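Local coordinates for kappa-carrageenase (Pseudoalteromonas carrageenovora, PDB 5OCQ), which catalyses the endohydrolysis of beta-1,4 linkages between D-galactose 4-sulfate and 3,6-anhydro-D-galactose in kappa-carrageenans, through the GH16 domain that this chain comprises, at residues M121-D126 and V135-I140; D157-V162 and W170-S175; F35-Y40 and S88-S93. The protein carries 1 engineered substitution. All coordinates share one frame; numbering follows the deposited sequence.

Contact 1: M121-D126 and V135-I140. With G4S (4-O-sulfo-beta-D-galactopyranose), chain C; 9RN (3,6-anhydro-alpha-D-galactopyranose), chain B.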
# COMPACT_ATOMS: atom_id res chain seq x y z
N MET A 121 2.06 -4.41 -0.29
CA MET A 121 2.59 -5.46 0.61
C MET A 121 4.05 -5.10 0.90
O MET A 121 4.77 -4.56 0.03
CB MET A 121 2.43 -6.88 0.05
CG MET A 121 3.20 -7.11 -1.22
SD MET A 121 2.76 -8.69 -2.02
CE MET A 121 1.38 -8.12 -2.95
N TYR A 122 4.53 -5.42 2.13
CA TYR A 122 5.90 -5.02 2.54
C TYR A 122 6.47 -5.94 3.54
O TYR A 122 5.75 -6.50 4.36
CB TYR A 122 5.94 -3.57 3.00
CG TYR A 122 5.27 -3.27 4.34
CD1 TYR A 122 3.89 -3.39 4.55
CD2 TYR A 122 6.03 -2.87 5.45
CE1 TYR A 122 3.34 -3.05 5.77
CE2 TYR A 122 5.43 -2.52 6.72
CZ TYR A 122 4.09 -2.64 6.86
OH TYR A 122 3.54 -2.27 8.08
N SER A 123 7.81 -6.01 3.59
CA SER A 123 8.49 -6.83 4.57
C SER A 123 9.07 -6.04 5.72
O SER A 123 9.00 -4.84 5.73
CB SER A 123 9.69 -7.59 3.85
OG SER A 123 10.72 -6.64 3.56
N THR A 124 9.62 -6.77 6.72
CA THR A 124 10.53 -6.12 7.68
C THR A 124 11.75 -5.59 6.92
O THR A 124 12.04 -6.04 5.80
CB THR A 124 10.99 -7.12 8.80
OG1 THR A 124 11.64 -8.21 8.20
CG2 THR A 124 9.82 -7.58 9.56
N ILE A 125 12.47 -4.69 7.58
CA ILE A 125 13.79 -4.19 7.01
C ILE A 125 14.87 -4.91 7.80
O ILE A 125 14.90 -4.72 9.02
CB ILE A 125 13.92 -2.69 7.15
CG1 ILE A 125 12.75 -1.96 6.45
CG2 ILE A 125 15.33 -2.27 6.66
CD1 ILE A 125 12.69 -0.43 6.63
N ASP A 126 15.73 -5.70 7.14
CA ASP A 126 16.83 -6.45 7.78
C ASP A 126 18.17 -5.73 7.51
O ASP A 126 18.82 -6.00 6.52
CB ASP A 126 16.88 -7.90 7.32
CG ASP A 126 17.86 -8.77 8.18
OD1 ASP A 126 18.70 -8.23 8.94
OD2 ASP A 126 17.77 -10.02 8.08
N VAL A 135 19.24 -8.10 -0.34
CA VAL A 135 18.08 -7.25 -0.35
C VAL A 135 17.57 -7.10 1.10
O VAL A 135 17.26 -8.11 1.73
CB VAL A 135 16.96 -7.87 -1.23
CG1 VAL A 135 15.65 -7.07 -1.10
CG2 VAL A 135 17.39 -7.94 -2.73
N GLN A 136 17.52 -5.89 1.64
CA GLN A 136 17.20 -5.74 3.04
C GLN A 136 15.64 -5.46 3.24
O GLN A 136 15.15 -5.63 4.36
CB GLN A 136 17.90 -4.57 3.62
CG GLN A 136 19.37 -4.69 3.57
CD GLN A 136 20.04 -3.56 4.37
OE1 GLN A 136 19.46 -2.50 4.71
NE2 GLN A 136 21.33 -3.78 4.62
N TYR A 137 14.96 -5.14 2.13
CA TYR A 137 13.48 -4.68 2.19
C TYR A 137 12.86 -4.86 0.84
O TYR A 137 13.50 -4.49 -0.18
CB TYR A 137 13.40 -3.22 2.60
CG TYR A 137 12.01 -2.62 2.57
CD1 TYR A 137 11.08 -3.03 3.48
CD2 TYR A 137 11.68 -1.64 1.67
CE1 TYR A 137 9.81 -2.50 3.48
CE2 TYR A 137 10.39 -1.09 1.62
CZ TYR A 137 9.45 -1.52 2.57
OH TYR A 137 8.18 -0.98 2.56
N SER A 138 11.65 -5.45 0.79
CA SER A 138 10.89 -5.62 -0.44
C SER A 138 9.47 -5.07 -0.24
O SER A 138 8.87 -5.32 0.79
CB SER A 138 10.69 -7.15 -0.81
OG SER A 138 11.95 -7.82 -1.07
N GLU A 139 9.03 -4.25 -1.18
CA GLU A 139 7.68 -3.66 -1.21
C GLU A 139 7.09 -3.69 -2.58
O GLU A 139 7.69 -3.22 -3.52
CB GLU A 139 7.68 -2.23 -0.60
CG GLU A 139 6.40 -1.52 -0.68
CD GLU A 139 6.43 -0.08 -0.24
OE1 GLU A 139 7.37 0.35 0.49
OE2 GLU A 139 5.41 0.60 -0.58
N ILE A 140 5.89 -4.25 -2.74
CA ILE A 140 5.12 -4.21 -3.97
C ILE A 140 3.86 -3.37 -3.75
O ILE A 140 3.05 -3.77 -2.85
CB ILE A 140 4.75 -5.64 -4.49
CG1 ILE A 140 5.99 -6.53 -4.67
CG2 ILE A 140 3.87 -5.53 -5.77
CD1 ILE A 140 5.75 -7.97 -5.07
C1 G4S C . 5.23 3.56 -0.74
C2 G4S C . 5.88 3.75 0.62
C3 G4S C . 5.18 2.99 1.77
C4 G4S C . 3.66 3.25 1.64
C5 G4S C . 3.17 2.84 0.24
C6 G4S C . 1.68 2.84 0.02
O1 G4S C . 5.72 4.62 -1.61
O2 G4S C . 7.26 3.22 0.58
O4 G4S C . 3.52 4.68 1.74
O5 G4S C . 3.79 3.75 -0.71
O6 G4S C . 1.16 4.17 -0.14
S G4S C . 2.78 5.47 3.01
O7 G4S C . 1.83 4.52 3.65
O8 G4S C . 3.92 5.89 3.91
O9 G4S C . 2.05 6.54 2.31
C2 9RN B . 6.08 3.11 5.32
C4 9RN B . 8.51 2.69 5.68
C5 9RN B . 8.39 1.71 4.54
C6 9RN B . 7.77 0.54 5.26
O5 9RN B . 7.49 2.28 3.54
O3 9RN B . 6.94 1.12 6.27
C3 9RN B . 7.11 2.53 6.26
O2 9RN B . 6.22 4.59 5.32
C1 9RN B . 6.15 2.52 3.93
O1 9RN B . 5.69 3.46 2.98

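Contact 2: D157-V162 and W170-S175. With G4S (4-O-sulfo-beta-D-galactopyranose), chain C; G4S (4-O-sulfo-beta-D-galactopyranose), chain D.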
# COMPACT_ATOMS: atom_id res chain seq x y z
N ASP A 157 3.80 0.66 -8.35
CA ASP A 157 5.23 0.79 -8.14
C ASP A 157 5.90 -0.30 -7.30
O ASP A 157 5.26 -1.10 -6.59
CB ASP A 157 5.52 2.12 -7.49
CG ASP A 157 5.22 3.35 -8.42
OD1 ASP A 157 5.32 3.13 -9.67
OD2 ASP A 157 4.84 4.46 -7.90
N LEU A 158 7.25 -0.29 -7.31
CA LEU A 158 8.06 -1.17 -6.51
C LEU A 158 9.07 -0.41 -5.72
O LEU A 158 9.55 0.61 -6.19
CB LEU A 158 8.82 -2.20 -7.44
CG LEU A 158 8.00 -3.10 -8.33
CD1 LEU A 158 8.88 -3.95 -9.28
CD2 LEU A 158 7.24 -4.05 -7.44
N HIS A 159 9.37 -0.86 -4.50
CA HIS A 159 10.36 -0.28 -3.58
C HIS A 159 11.21 -1.31 -2.98
O HIS A 159 10.78 -2.46 -2.72
CB HIS A 159 9.70 0.63 -2.50
CG HIS A 159 8.73 1.62 -3.01
ND1 HIS A 159 7.48 1.35 -3.48
CD2 HIS A 159 8.92 2.92 -3.24
CE1 HIS A 159 6.86 2.47 -3.82
NE2 HIS A 159 7.73 3.45 -3.65
N ASN A 160 12.52 -1.00 -2.75
CA ASN A 160 13.39 -2.00 -2.13
C ASN A 160 14.65 -1.32 -1.58
O ASN A 160 14.94 -0.21 -2.00
CB ASN A 160 13.78 -3.13 -3.10
CG ASN A 160 14.46 -2.57 -4.42
OD1 ASN A 160 13.84 -1.95 -5.27
ND2 ASN A 160 15.72 -2.85 -4.55
N ILE A 161 15.31 -2.00 -0.68
CA ILE A 161 16.68 -1.62 -0.31
C ILE A 161 17.60 -2.75 -0.76
O ILE A 161 17.39 -3.90 -0.36
CB ILE A 161 16.77 -1.38 1.17
CG1 ILE A 161 15.84 -0.25 1.66
CG2 ILE A 161 18.24 -1.13 1.59
CD1 ILE A 161 15.73 -0.19 3.17
N VAL A 162 18.69 -2.46 -1.48
CA VAL A 162 19.59 -3.53 -1.90
C VAL A 162 21.05 -2.98 -1.73
O VAL A 162 21.25 -1.79 -1.84
CB VAL A 162 19.35 -3.93 -3.36
CG1 VAL A 162 19.52 -2.75 -4.32
CG2 VAL A 162 20.20 -5.13 -3.78
N TRP A 170 18.32 2.56 -1.24
CA TRP A 170 16.89 2.67 -1.67
C TRP A 170 16.72 2.74 -3.17
O TRP A 170 17.40 3.59 -3.82
CB TRP A 170 16.18 3.84 -1.05
CG TRP A 170 15.69 3.56 0.36
CD1 TRP A 170 16.38 3.72 1.53
CD2 TRP A 170 14.40 3.04 0.72
NE1 TRP A 170 15.60 3.37 2.60
CE2 TRP A 170 14.36 2.97 2.11
CE3 TRP A 170 13.26 2.65 -0.01
CZ2 TRP A 170 13.19 2.53 2.80
CZ3 TRP A 170 12.13 2.22 0.67
CH2 TRP A 170 12.11 2.16 2.04
N MET A 171 15.84 1.90 -3.74
CA MET A 171 15.38 2.04 -5.11
C MET A 171 13.91 2.33 -5.09
O MET A 171 13.16 1.57 -4.41
CB MET A 171 15.65 0.83 -5.94
CG MET A 171 17.17 0.43 -6.12
SD MET A 171 17.47 -1.09 -7.05
CE MET A 171 16.75 -0.73 -8.63
N ARG A 172 13.53 3.45 -5.69
CA ARG A 172 12.18 3.97 -5.69
C ARG A 172 11.79 4.21 -7.13
O ARG A 172 12.69 4.38 -7.99
CB ARG A 172 12.15 5.30 -4.95
CG ARG A 172 12.57 5.32 -3.48
CD ARG A 172 11.35 5.30 -2.65
NE ARG A 172 11.50 5.63 -1.27
CZ ARG A 172 10.60 5.24 -0.35
NH1 ARG A 172 9.56 4.54 -0.71
NH2 ARG A 172 10.70 5.58 0.90
N PRO A 173 10.52 4.31 -7.42
CA PRO A 173 10.02 4.57 -8.80
C PRO A 173 10.58 5.85 -9.46
O PRO A 173 10.88 5.82 -10.68
CB PRO A 173 8.49 4.67 -8.63
CG PRO A 173 8.30 4.79 -7.15
CD PRO A 173 9.38 4.07 -6.47
N GLY A 174 10.76 6.88 -8.65
CA GLY A 174 11.20 8.20 -9.12
C GLY A 174 12.69 8.11 -9.55
O GLY A 174 13.07 8.68 -10.62
N SER A 175 13.51 7.39 -8.78
CA SER A 175 14.97 7.24 -9.05
C SER A 175 15.36 6.09 -10.02
O SER A 175 16.31 6.21 -10.78
CB SER A 175 15.70 7.17 -7.72
OG SER A 175 15.07 6.25 -6.74
C1 G4S C . 5.23 3.56 -0.74
C2 G4S C . 5.88 3.75 0.62
C3 G4S C . 5.18 2.99 1.77
C4 G4S C . 3.66 3.25 1.64
C5 G4S C . 3.17 2.84 0.24
C6 G4S C . 1.68 2.84 0.02
O1 G4S C . 5.72 4.62 -1.61
O2 G4S C . 7.26 3.22 0.58
O4 G4S C . 3.52 4.68 1.74
O5 G4S C . 3.79 3.75 -0.71
O6 G4S C . 1.16 4.17 -0.14
S G4S C . 2.78 5.47 3.01
O7 G4S C . 1.83 4.52 3.65
O8 G4S C . 3.92 5.89 3.91
O9 G4S C . 2.05 6.54 2.31
C1 G4S D . 10.25 3.43 7.13
C2 G4S D . 11.41 2.93 7.92
C3 G4S D . 12.26 4.16 8.43
C4 G4S D . 12.76 4.88 7.16
C5 G4S D . 11.56 5.30 6.31
C6 G4S D . 11.87 6.07 5.00
O1 G4S D . 9.54 2.33 6.52
O2 G4S D . 10.84 2.27 9.11
O4 G4S D . 13.57 4.02 6.37
O5 G4S D . 10.87 4.05 5.94
O6 G4S D . 10.55 6.47 4.48
S G4S D . 15.18 4.53 5.99
O7 G4S D . 15.84 3.28 5.56
O8 G4S D . 15.64 5.15 7.27
O9 G4S D . 14.98 5.64 4.98

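Contact 3: F35-Y40 and S88-S93. With 9RN (3,6-anhydro-alpha-D-galactopyranose), chain B; G4S (4-O-sulfo-beta-D-galactopyranose), chain C.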
# COMPACT_ATOMS: atom_id res chain seq x y z
N PHE A 35 -5.22 -3.94 12.60
CA PHE A 35 -5.90 -2.68 12.29
C PHE A 35 -5.23 -1.45 12.95
O PHE A 35 -5.80 -0.33 12.94
CB PHE A 35 -7.40 -2.75 12.69
CG PHE A 35 -8.20 -3.73 11.92
CD1 PHE A 35 -8.51 -3.56 10.58
CD2 PHE A 35 -8.72 -4.87 12.53
CE1 PHE A 35 -9.26 -4.46 9.83
CE2 PHE A 35 -9.52 -5.77 11.82
CZ PHE A 35 -9.77 -5.60 10.49
N GLN A 36 -4.09 -1.64 13.60
CA GLN A 36 -3.41 -0.56 14.30
C GLN A 36 -1.98 -0.95 14.47
O GLN A 36 -1.58 -1.53 15.50
CB GLN A 36 -4.12 -0.21 15.62
CG GLN A 36 -3.45 0.98 16.32
CD GLN A 36 -4.28 1.56 17.45
OE1 GLN A 36 -5.52 1.60 17.42
NE2 GLN A 36 -3.60 2.05 18.48
N THR A 37 -1.19 -0.71 13.40
CA THR A 37 0.16 -1.21 13.27
C THR A 37 1.22 -0.23 13.88
O THR A 37 0.85 0.81 14.47
CB THR A 37 0.51 -1.48 11.77
OG1 THR A 37 0.55 -0.24 11.02
CG2 THR A 37 -0.45 -2.43 11.12
N GLU A 38 2.49 -0.46 13.65
CA GLU A 38 3.50 0.52 13.88
C GLU A 38 3.18 1.74 13.01
O GLU A 38 2.58 1.62 11.95
CB GLU A 38 4.92 -0.06 13.55
CG GLU A 38 5.31 -0.07 12.08
CD GLU A 38 4.71 -1.17 11.12
OE1 GLU A 38 3.87 -1.97 11.55
OE2 GLU A 38 5.11 -1.20 9.88
N ASN A 39 3.59 2.93 13.48
CA ASN A 39 3.30 4.21 12.82
C ASN A 39 4.45 4.71 11.96
O ASN A 39 5.64 4.42 12.22
CB ASN A 39 2.93 5.26 13.88
CG ASN A 39 1.53 5.07 14.43
OD1 ASN A 39 0.55 4.98 13.66
ND2 ASN A 39 1.43 5.01 15.73
N TYR A 40 4.07 5.41 10.94
CA TYR A 40 5.00 6.04 9.97
C TYR A 40 4.30 7.19 9.28
O TYR A 40 3.16 7.53 9.54
CB TYR A 40 5.54 5.03 8.97
CG TYR A 40 4.50 4.05 8.40
CD1 TYR A 40 3.67 4.37 7.35
CD2 TYR A 40 4.32 2.76 8.99
CE1 TYR A 40 2.77 3.47 6.85
CE2 TYR A 40 3.36 1.91 8.51
CZ TYR A 40 2.63 2.21 7.38
OH TYR A 40 1.62 1.47 6.81
N SER A 88 -5.57 7.96 10.69
CA SER A 88 -6.07 7.24 9.56
C SER A 88 -6.23 5.75 9.84
O SER A 88 -6.12 5.32 11.03
CB SER A 88 -5.21 7.50 8.33
OG SER A 88 -5.88 7.10 7.15
N GLY A 89 -6.64 4.96 8.85
CA GLY A 89 -7.02 3.60 9.00
C GLY A 89 -6.13 2.66 8.14
O GLY A 89 -5.71 3.02 6.97
N VAL A 90 -5.88 1.48 8.72
CA VAL A 90 -5.05 0.44 8.05
C VAL A 90 -5.62 -0.96 8.37
O VAL A 90 -6.19 -1.17 9.44
CB VAL A 90 -3.56 0.54 8.57
CG1 VAL A 90 -3.42 0.36 10.11
CG2 VAL A 90 -2.61 -0.39 7.85
N ALA A 91 -5.41 -1.93 7.48
CA ALA A 91 -5.60 -3.31 7.72
C ALA A 91 -4.36 -4.03 7.11
O ALA A 91 -4.25 -4.08 5.88
CB ALA A 91 -6.84 -3.82 7.04
N LYS A 92 -3.52 -4.56 8.00
CA LYS A 92 -2.28 -5.27 7.60
C LYS A 92 -2.44 -6.74 7.93
O LYS A 92 -2.66 -7.08 9.11
CB LYS A 92 -1.10 -4.64 8.31
CG LYS A 92 0.25 -5.35 8.07
CD LYS A 92 1.33 -4.78 9.06
CE LYS A 92 2.78 -5.18 8.89
NZ LYS A 92 3.57 -4.63 10.11
N SER A 93 -2.24 -7.65 6.98
CA SER A 93 -2.35 -9.06 7.31
C SER A 93 -1.29 -9.46 8.33
O SER A 93 -0.11 -9.10 8.16
CB SER A 93 -2.36 -9.96 6.04
OG SER A 93 -1.08 -10.03 5.41
C2 9RN B . 6.08 3.11 5.32
C4 9RN B . 8.51 2.69 5.68
C5 9RN B . 8.39 1.71 4.54
C6 9RN B . 7.77 0.54 5.26
O5 9RN B . 7.49 2.28 3.54
O3 9RN B . 6.94 1.12 6.27
C3 9RN B . 7.11 2.53 6.26
O2 9RN B . 6.22 4.59 5.32
C1 9RN B . 6.15 2.52 3.93
O1 9RN B . 5.69 3.46 2.98
C1 G4S C . 5.23 3.56 -0.74
C2 G4S C . 5.88 3.75 0.62
C3 G4S C . 5.18 2.99 1.77
C4 G4S C . 3.66 3.25 1.64
C5 G4S C . 3.17 2.84 0.24
C6 G4S C . 1.68 2.84 0.02
O1 G4S C . 5.72 4.62 -1.61
O2 G4S C . 7.26 3.22 0.58
O4 G4S C . 3.52 4.68 1.74
O5 G4S C . 3.79 3.75 -0.71
O6 G4S C . 1.16 4.17 -0.14
S G4S C . 2.78 5.47 3.01
O7 G4S C . 1.83 4.52 3.65
O8 G4S C . 3.92 5.89 3.91
O9 G4S C . 2.05 6.54 2.31
O HOH W 1 -7.25 1.24 11.30

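Contact 1: M121-D126 and V135-I140
With chi1 at 175°, Tyr137 turns its ring away from its own backbone N and over to Ser123 and Thr124, whereas Ser123 keeps OG between backbone N and carbonyl carbon (chi1 72°), turned back to the neighbouring strand. There the serine hydroxyl stands in for a main-chain acceptor: it takes an almost straight hydrogen bond from Ser138 N at 3.2 Å and donates to Thr124 O, with Arg225 as a further donor. Regular antiparallel pairing runs through Met121 and Ile140, which exchange two backbone bonds; beyond Ser123 the chain bulges away and returns where Asp126 N reaches Gln136 O at 2.8 Å. The edge of the Tyr137 ring faces Ser123 O and Thr124 O in its plane, and Ile125 CG1 packs 3.6 Å from Tyr137 CD1. Tyr122 CB lies 3.5 Å from the Tyr137 hydroxyl, which donates to Glu139 OE1 (2.6 Å) from above the carboxylate plane. This bond is likely to limit rotation of the carboxylate of the nucleophile Glu139, whose OE2 lies 3.0 Å from C1 of the chain C galactose 4-sulfate, as expected for attack at the anomeric carbon. Tyr122 and Glu139 thus share the substrate face of the sheet, Met121 and Ile140 the other, where both touch Met227. Strand 227-235 flanks 121-122, and strand 153-164 lies beyond 135-140.

Contact 2: D157-V162 and W170-S175
Asn160 and Met171 form an antiparallel hydrogen-bonded pair, Met171 N giving a nearly straight bond to Asn160 O at 2.9 Å, and Ile161 faces Trp170 in the adjoining non-hydrogen-bonded pair. On the sugar side the Trp170 indole is held between two neighbours. Ile161 CG1 makes a CH-pi contact over one face, 3.6 Å from the centroid of the five-membered ring, while the Arg172 guanidinium spreads over the opposite face toward its rim. A kink in the arginine chain at chi2 (-99°) swings the guanidinium back across the indole. Trp170 NE1 then points in the ring plane at sulfate oxygen O7 of the chain D galactose 4-sulfate, 3.0 Å away with an N-H...O angle of 162°. Arg172 NH1 donates from the guanidinium edge to O2 of the chain C sugar (2.9 Å); NH1 also lies 3.1 Å from His159 CD2, the two planes standing almost perpendicular. One face of the His159 imidazole lies against that sugar, and His159 NE2 approaches Pro173 CD to 3.3 Å; Pro173 CB in turn abuts Asp157 CG. A leucine in place of Trp170 would probably leave the sulfate without its NE1 donor and the guanidinium without the flat surface beneath it, so that Arg172 could turn more easily. On the reverse face Asn160 ND2 makes a weak bond to Met171 SD, while Asn160 OD1 accepts from Asn180. The hairpin of strands 153-164 and 167-171 thus places sugar-binding residues at the edge of the cleft: strand 135-141 pairs with 153-164 on its other side, while Met171 packs on helix 177-180.

Contact 3: F35-Y40 and S88-S93
Thr37 and Glu38, in a loop bordering the substrate cleft of the GH16 beta-jelly-roll, meet the extended side chain of Lys92 on strand 77-97, Glu38 crossing its end at about a right angle. Lys92 NZ forms a salt bridge with Glu38 OE1 at 3.0 Å, meeting it on the syn side and somewhat out of the carboxylate plane. The second carboxylate oxygen, OE2, accepts from Tyr122 OH, so both oxygens of Glu38 have partners. Lys92 NZ has a further, weak bond to that tyrosine oxygen. Nearer the lysine backbone, Thr37 CG2 packs against Lys92 CD at 3.6 Å, while Thr37 OG1 donates to Glu38 O (2.9 Å), a bond within the loop two residues before Tyr40.

At the other end no backbone hydrogen bond joins the segments. A water accepts from Val90 N and sits 2.7 Å from Phe35 O; Val90 O receives a CA-H...O contact from Phe35 CA at 3.2 Å. The Phe35 ring edge faces Val90 O, and Lys28 makes a cation-pi interaction with this ring. Beyond the salt bridge, Tyr40 offers one ring face to the chain B 3,6-anhydrogalactose, whose C2 stands 3.4 Å above the plane, offset toward the rim.

Overall arrangement
The three contacts gather round the bound tetrasaccharide, contact 1 touching both of the others. Contacts 1 and 2, their centres about 11 Å apart, are parts of one sheet: Glu139 N hydrogen-bonds to His159 O at 2.9 Å, and the two side chains lie about 4 Å apart. Contacts 1 and 3, their centres about 16 Å apart, are linked through Tyr122 OH and Glu38 OE2, 2.6 Å from each other. Contacts 2 and 3 do not touch, their centres being about 22 Å apart, yet both reach the chain C galactose 4-sulfate. That sugar is also hydrogen-bonded to Arg236, important for substrate recognition, and to Asp144, the engineered residue at the proton-donor position. The side chains of Glu139 and Asp144 lie about 6 Å apart.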